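Local coordinates for protein putative adhesin (Parabacteroides distasonis, PDB 3LJY) that is of unknown function but, as a putative adhesin and lipoprotein, may take part in attachment at the bacterial cell surface, at residues I31-E36 with L65-K70; K87-A92 with A98-N103. All blocks are in the same frame, centred on the assembly; numbering follows the deposited sequence.

Interaction 1 of 2, residues I31-E36 with L65-K70; sequences IDFNYE and LTIAFK
The ring of Phe-33 meets Leu-65 at its edge: the methyl CD2 of Leu-65 lies near the ring plane, 4.0 Å from CZ of Phe-33. CD1 of Ile-67 reaches the same end of the ring at an oblique angle, 4.0 Å from CE2 of Phe-33. Both aliphatic chains cross the phenylalanine obliquely. The side chain of Phe-33 leaves the inner side of its strand, and with CG anti to the backbone N (chi1 -166°) its ring extends toward the other strand; it also touches Ile-25 and Val-27 of strand 24-27. At the start of the segment, Ile-31 extends its CD1 to 4.1 Å from the carbonyl O of Ile-67, a van der Waals contact with the backbone. Val-82 of strand 80-86 touches both Ile-31 and Ile-67. Strands 32-37 and 64-69 thus face each other across the interior of what is, consistent with the pectate-lyase-like clan, a parallel beta-helix. Phenylalanine supplies the length to span the gap, and the branched aliphatics supply methyls that meet its CZ-CE2 end. The side chains touch each other through apolar groups alone, with one methyl against a backbone carbonyl, so shape and exclusion of water hold these walls together.

Interaction 2 of 2, residues K87-A92 with A98-N103; sequences KWLAAA and ANFMVN
Leu-89 and Phe-100 approach each other from opposite directions, so a leucine methyl arrives at the edge of the ring. CD2 of Leu-89 lies near the ring plane, 4.1 Å from CZ of Phe-100. Both side chains are extended to do this. In Phe-100 the CB-CG bond runs anti to the backbone N (chi1 -179°), which extends the ring away from its own backbone toward Leu-89 and Ala-92; in Leu-89 the second torsion (chi2 68°) turns CD1 aside and puts CD2 foremost. The same methyl also serves Val-102, whose CG2 is 4.1 Å from CD2 of Leu-89, the two side chains crossing at a slant. CD2 of Leu-89 thus touches both the ring edge and a valine methyl, which lie toward the same side of it.

Ala-92 comes to the ring obliquely, with its CB 3.9 Å from CE2 and 4.0 Å from CZ of Phe-100. The CA atoms of this pair are about 8.9 Å apart, a gap that one long aromatic and one short methyl can fill together. Leucine suits the turn before strand 91-94, where the backbone stands farther off: the CA atoms of Leu-89 and Val-102 are about 9.8 Å apart.

Around this core, Leu-89 also packs on Ile-25 and Tyr-35, and Val-102 touches Leu-123 of strand 120-123. The backbone of Ala-92 is hydrogen-bonded to Val-112 and Lys-114, in the neighbouring strand of its own wall.

The arrangement is that of a parallel beta-helix, consistent with the pectate-lyase-like clan, in which two walls of a coil share a hydrophobic interior. All four touching residues are buried and apolar, so the 118 Å² interface rests on dispersion and the hydrophobic effect, while backbone hydrogen bonds run to adjacent strands.

In the fold
Interactions 1 and 2 lie in series along the chain, with centres about 10 Å apart, and join side by side where strands 32-37 and 99-102 pair in parallel. Tyr-35 N lies 2.8 Å from Met-101 O, a probable backbone hydrogen bond between them. On the outer side, Asn-34 OD1 is 2.8 Å from Asn-103 ND2, so the two asparagines are probably bonded across neighbouring strands. Inside, Tyr-35 rests on Leu-89 and Val-102, while strand 24-27 touches residues of both contacts. The largely apolar interior thus passes from interaction 1 to interaction 2 by way of Tyr-35, whose hydroxyl is hydrogen-bonded to Ser-86 OG, with polar side chains such as these asparagines along the outside.

Interaction 1 of 2, residues I31-E36 with L65-K70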
loop_
_atom_site.group_PDB
_atom_site.type_symbol
_atom_site.label_atom_id
_atom_site.label_comp_id
_atom_site.label_asym_id
_atom_site.label_seq_id
_atom_site.Cartn_x
_atom_site.Cartn_y
_atom_site.Cartn_z
ATOM N N ILE A 31 5.321 12.737 -4.947
ATOM C CA ILE A 31 6.595 12.122 -5.223
ATOM C C ILE A 31 6.337 10.772 -5.863
ATOM O O ILE A 31 5.512 10.057 -5.363
ATOM C CB ILE A 31 7.385 11.938 -3.887
ATOM C CG1 ILE A 31 7.754 13.320 -3.319
ATOM C CG2 ILE A 31 8.675 11.057 -4.057
ATOM C CD1 ILE A 31 8.396 13.280 -1.912
ATOM N N ASP A 32 7.018 10.446 -6.969
ATOM C CA ASP A 32 7.031 9.068 -7.512
ATOM C C ASP A 32 8.197 8.290 -6.874
ATOM O O ASP A 32 9.337 8.534 -7.179
ATOM C CB ASP A 32 7.151 9.049 -9.043
ATOM C CG ASP A 32 5.869 9.496 -9.778
ATOM O OD1 ASP A 32 4.733 9.518 -9.229
ATOM O OD2 ASP A 32 6.001 9.826 -10.972
ATOM N N PHE A 33 7.887 7.358 -5.987
ATOM C CA PHE A 33 8.880 6.745 -5.068
ATOM C C PHE A 33 9.047 5.266 -5.390
ATOM O O PHE A 33 8.171 4.448 -5.135
ATOM C CB PHE A 33 8.412 6.941 -3.623
ATOM C CG PHE A 33 9.452 6.663 -2.570
ATOM C CD1 PHE A 33 9.920 5.386 -2.346
ATOM C CD2 PHE A 33 9.874 7.675 -1.728
ATOM C CE1 PHE A 33 10.851 5.146 -1.373
ATOM C CE2 PHE A 33 10.783 7.435 -0.742
ATOM C CZ PHE A 33 11.279 6.172 -0.565
ATOM N N ASN A 34 10.178 4.950 -6.001
ATOM C CA ASN A 34 10.454 3.617 -6.502
ATOM C C ASN A 34 11.379 2.861 -5.544
ATOM O O ASN A 34 12.456 3.338 -5.199
ATOM C CB ASN A 34 11.053 3.739 -7.926
ATOM C CG ASN A 34 10.010 4.175 -8.954
ATOM O OD1 ASN A 34 9.151 3.390 -9.303
ATOM N ND2 ASN A 34 10.080 5.423 -9.431
ATOM N N TYR A 35 10.942 1.689 -5.108
ATOM C CA TYR A 35 11.696 0.907 -4.132
ATOM C C TYR A 35 11.985 -0.511 -4.695
ATOM O O TYR A 35 11.157 -1.117 -5.373
ATOM C CB TYR A 35 10.972 0.864 -2.763
ATOM C CG TYR A 35 11.596 -0.147 -1.811
ATOM C CD1 TYR A 35 12.675 0.189 -1.011
ATOM C CD2 TYR A 35 11.136 -1.465 -1.767
ATOM C CE1 TYR A 35 13.264 -0.734 -0.199
ATOM C CE2 TYR A 35 11.736 -2.403 -0.962
ATOM C CZ TYR A 35 12.798 -2.032 -0.181
ATOM O OH TYR A 35 13.383 -2.988 0.606
ATOM N N GLU A 36 13.176 -1.018 -4.419
ATOM C CA GLU A 36 13.481 -2.417 -4.670
ATOM C C GLU A 36 14.188 -3.056 -3.494
ATOM O O GLU A 36 15.000 -2.433 -2.831
ATOM C CB GLU A 36 14.332 -2.579 -5.910
ATOM C CG GLU A 36 13.518 -2.338 -7.170
ATOM C CD GLU A 36 14.328 -2.409 -8.451
ATOM O OE1 GLU A 36 15.361 -3.107 -8.484
ATOM O OE2 GLU A 36 13.892 -1.758 -9.426
ATOM N N LEU A 65 14.031 5.612 6.331
ATOM C CA LEU A 65 14.278 6.616 5.277
ATOM C C LEU A 65 13.151 7.671 5.149
ATOM O O LEU A 65 11.997 7.323 4.984
ATOM C CB LEU A 65 14.474 5.939 3.905
ATOM C CG LEU A 65 14.726 6.824 2.688
ATOM C CD1 LEU A 65 16.036 7.626 2.820
ATOM C CD2 LEU A 65 14.711 6.040 1.417
ATOM N N THR A 66 13.498 8.954 5.251
ATOM C CA THR A 66 12.610 10.063 4.886
ATOM C C THR A 66 13.314 10.946 3.817
ATOM O O THR A 66 14.524 11.205 3.879
ATOM C CB THR A 66 12.181 10.918 6.132
ATOM O OG1 THR A 66 13.324 11.281 6.901
ATOM C CG2 THR A 66 11.265 10.131 7.082
ATOM N N ILE A 67 12.562 11.338 2.795
ATOM C CA ILE A 67 13.024 12.268 1.781
ATOM C C ILE A 67 12.012 13.394 1.682
ATOM O O ILE A 67 10.834 13.170 1.403
ATOM C CB ILE A 67 13.183 11.594 0.399
ATOM C CG1 ILE A 67 14.107 10.387 0.510
ATOM C CG2 ILE A 67 13.725 12.573 -0.621
ATOM C CD1 ILE A 67 14.189 9.624 -0.712
ATOM N N ALA A 68 12.455 14.610 1.945
ATOM C CA ALA A 68 11.561 15.755 1.874
ATOM C C ALA A 68 12.356 17.012 1.567
ATOM O O ALA A 68 13.586 16.972 1.551
ATOM C CB ALA A 68 10.779 15.900 3.203
ATOM N N PHE A 69 11.654 18.111 1.299
ATOM C CA PHE A 69 12.303 19.410 1.077
ATOM C C PHE A 69 12.667 20.122 2.388
ATOM O O PHE A 69 11.928 20.040 3.349
ATOM C CB PHE A 69 11.414 20.329 0.249
ATOM C CG PHE A 69 11.383 20.004 -1.209
ATOM C CD1 PHE A 69 12.553 19.939 -1.947
ATOM C CD2 PHE A 69 10.177 19.818 -1.856
ATOM C CE1 PHE A 69 12.530 19.664 -3.290
ATOM C CE2 PHE A 69 10.144 19.543 -3.207
ATOM C CZ PHE A 69 11.331 19.471 -3.930
ATOM N N LYS A 70 13.801 20.831 2.406
ATOM C CA LYS A 70 14.304 21.531 3.607
ATOM C C LYS A 70 15.030 22.862 3.318
ATOM O O LYS A 70 16.005 22.912 2.542
ATOM C CB LYS A 70 15.261 20.631 4.399
ATOM C CG LYS A 70 15.674 21.193 5.792
ATOM C CD LYS A 70 16.950 20.521 6.336
ATOM C CE LYS A 70 18.233 21.053 5.642
ATOM N NZ LYS A 70 19.399 20.088 5.643
#

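Interaction 2 of 2, residues K87-A92 with A98-N103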
loop_
_atom_site.group_PDB
_atom_site.type_symbol
_atom_site.label_atom_id
_atom_site.label_comp_id
_atom_site.label_asym_id
_atom_site.label_seq_id
_atom_site.Cartn_x
_atom_site.Cartn_y
_atom_site.Cartn_z
ATOM N N LYS A 87 17.693 -3.964 2.126
ATOM C CA LYS A 87 17.646 -5.414 2.251
ATOM C C LYS A 87 16.259 -5.866 2.632
ATOM O O LYS A 87 15.841 -6.964 2.276
ATOM C CB LYS A 87 18.637 -5.919 3.292
ATOM C CG LYS A 87 20.069 -5.371 3.187
ATOM C CD LYS A 87 21.012 -6.121 4.116
ATOM C CE LYS A 87 22.294 -5.338 4.467
ATOM N NZ LYS A 87 22.345 -4.927 5.924
ATOM N N TRP A 88 15.530 -5.007 3.352
ATOM C CA TRP A 88 14.232 -5.353 3.902
ATOM C C TRP A 88 13.261 -4.184 3.873
ATOM O O TRP A 88 13.684 -3.054 3.990
ATOM C CB TRP A 88 14.397 -5.807 5.368
ATOM C CG TRP A 88 15.423 -6.904 5.613
ATOM C CD1 TRP A 88 16.653 -6.750 6.168
ATOM C CD2 TRP A 88 15.286 -8.295 5.321
ATOM N NE1 TRP A 88 17.295 -7.949 6.233
ATOM C CE2 TRP A 88 16.480 -8.921 5.719
ATOM C CE3 TRP A 88 14.267 -9.078 4.760
ATOM C CZ2 TRP A 88 16.689 -10.301 5.586
ATOM C CZ3 TRP A 88 14.474 -10.456 4.621
ATOM C CH2 TRP A 88 15.679 -11.052 5.036
ATOM N N LEU A 89 11.958 -4.458 3.760
ATOM C CA LEU A 89 10.914 -3.451 3.968
ATOM C C LEU A 89 9.870 -3.972 4.952
ATOM O O LEU A 89 8.918 -4.662 4.586
ATOM C CB LEU A 89 10.250 -3.059 2.651
ATOM C CG LEU A 89 9.240 -1.874 2.680
ATOM C CD1 LEU A 89 9.921 -0.511 2.966
ATOM C CD2 LEU A 89 8.477 -1.865 1.361
ATOM N N ALA A 90 10.063 -3.628 6.217
ATOM C CA ALA A 90 9.136 -3.995 7.276
ATOM C C ALA A 90 7.908 -3.058 7.285
ATOM O O ALA A 90 6.794 -3.475 7.653
ATOM C CB ALA A 90 9.839 -3.942 8.634
ATOM N N ALA A 91 8.099 -1.790 6.907
ATOM C CA ALA A 91 7.010 -0.807 7.026
ATOM C C ALA A 91 7.129 0.305 6.030
ATOM O O ALA A 91 8.244 0.760 5.731
ATOM C CB ALA A 91 6.980 -0.206 8.450
ATOM N N ALA A 92 5.982 0.758 5.512
ATOM C CA ALA A 92 5.931 2.000 4.747
ATOM C C ALA A 92 4.733 2.826 5.152
ATOM O O ALA A 92 3.653 2.291 5.343
ATOM C CB ALA A 92 5.924 1.753 3.201
ATOM N N ALA A 98 1.485 10.843 -2.711
ATOM C CA ALA A 98 2.664 10.068 -3.089
ATOM C C ALA A 98 2.215 8.856 -3.886
ATOM O O ALA A 98 1.103 8.382 -3.706
ATOM C CB ALA A 98 3.457 9.654 -1.880
ATOM N N ASN A 99 3.086 8.408 -4.798
ATOM C CA ASN A 99 2.891 7.181 -5.568
ATOM C C ASN A 99 4.041 6.249 -5.201
ATOM O O ASN A 99 5.199 6.444 -5.659
ATOM C CB ASN A 99 2.857 7.500 -7.061
ATOM C CG ASN A 99 2.556 6.304 -7.916
ATOM O OD1 ASN A 99 2.136 5.258 -7.441
ATOM N ND2 ASN A 99 2.769 6.452 -9.206
ATOM N N PHE A 100 3.738 5.288 -4.326
ATOM C CA PHE A 100 4.744 4.404 -3.782
ATOM C C PHE A 100 4.754 3.082 -4.560
ATOM O O PHE A 100 3.766 2.391 -4.620
ATOM C CB PHE A 100 4.497 4.178 -2.289
ATOM C CG PHE A 100 5.527 3.280 -1.632
ATOM C CD1 PHE A 100 6.818 3.720 -1.423
ATOM C CD2 PHE A 100 5.204 2.013 -1.237
ATOM C CE1 PHE A 100 7.771 2.906 -0.834
ATOM C CE2 PHE A 100 6.151 1.189 -0.644
ATOM C CZ PHE A 100 7.441 1.636 -0.450
HETATM N N MSE A 101 5.868 2.767 -5.211
HETATM C CA MSE A 101 5.951 1.585 -6.086
HETATM C C MSE A 101 7.067 0.697 -5.643
HETATM O O MSE A 101 8.177 1.162 -5.531
HETATM C CB MSE A 101 6.177 2.017 -7.533
HETATM C CG MSE A 101 4.993 2.778 -8.058
HETATM SE SE MSE A 101 5.238 3.838 -9.621
HETATM C CE MSE A 101 6.295 5.258 -8.859
ATOM N N VAL A 102 6.748 -0.565 -5.352
ATOM C CA VAL A 102 7.759 -1.614 -5.120
ATOM C C VAL A 102 7.887 -2.368 -6.418
ATOM O O VAL A 102 6.937 -2.968 -6.861
ATOM C CB VAL A 102 7.414 -2.541 -3.941
ATOM C CG1 VAL A 102 8.417 -3.753 -3.843
ATOM C CG2 VAL A 102 7.384 -1.728 -2.630
ATOM N N ASN A 103 9.072 -2.288 -7.026
ATOM C CA ASN A 103 9.303 -2.749 -8.383
ATOM C C ASN A 103 10.051 -4.063 -8.461
ATOM O O ASN A 103 10.367 -4.484 -9.558
ATOM C CB ASN A 103 10.093 -1.692 -9.183
ATOM C CG ASN A 103 9.346 -0.404 -9.318
ATOM O OD1 ASN A 103 8.149 -0.419 -9.607
ATOM N ND2 ASN A 103 10.014 0.712 -9.076
#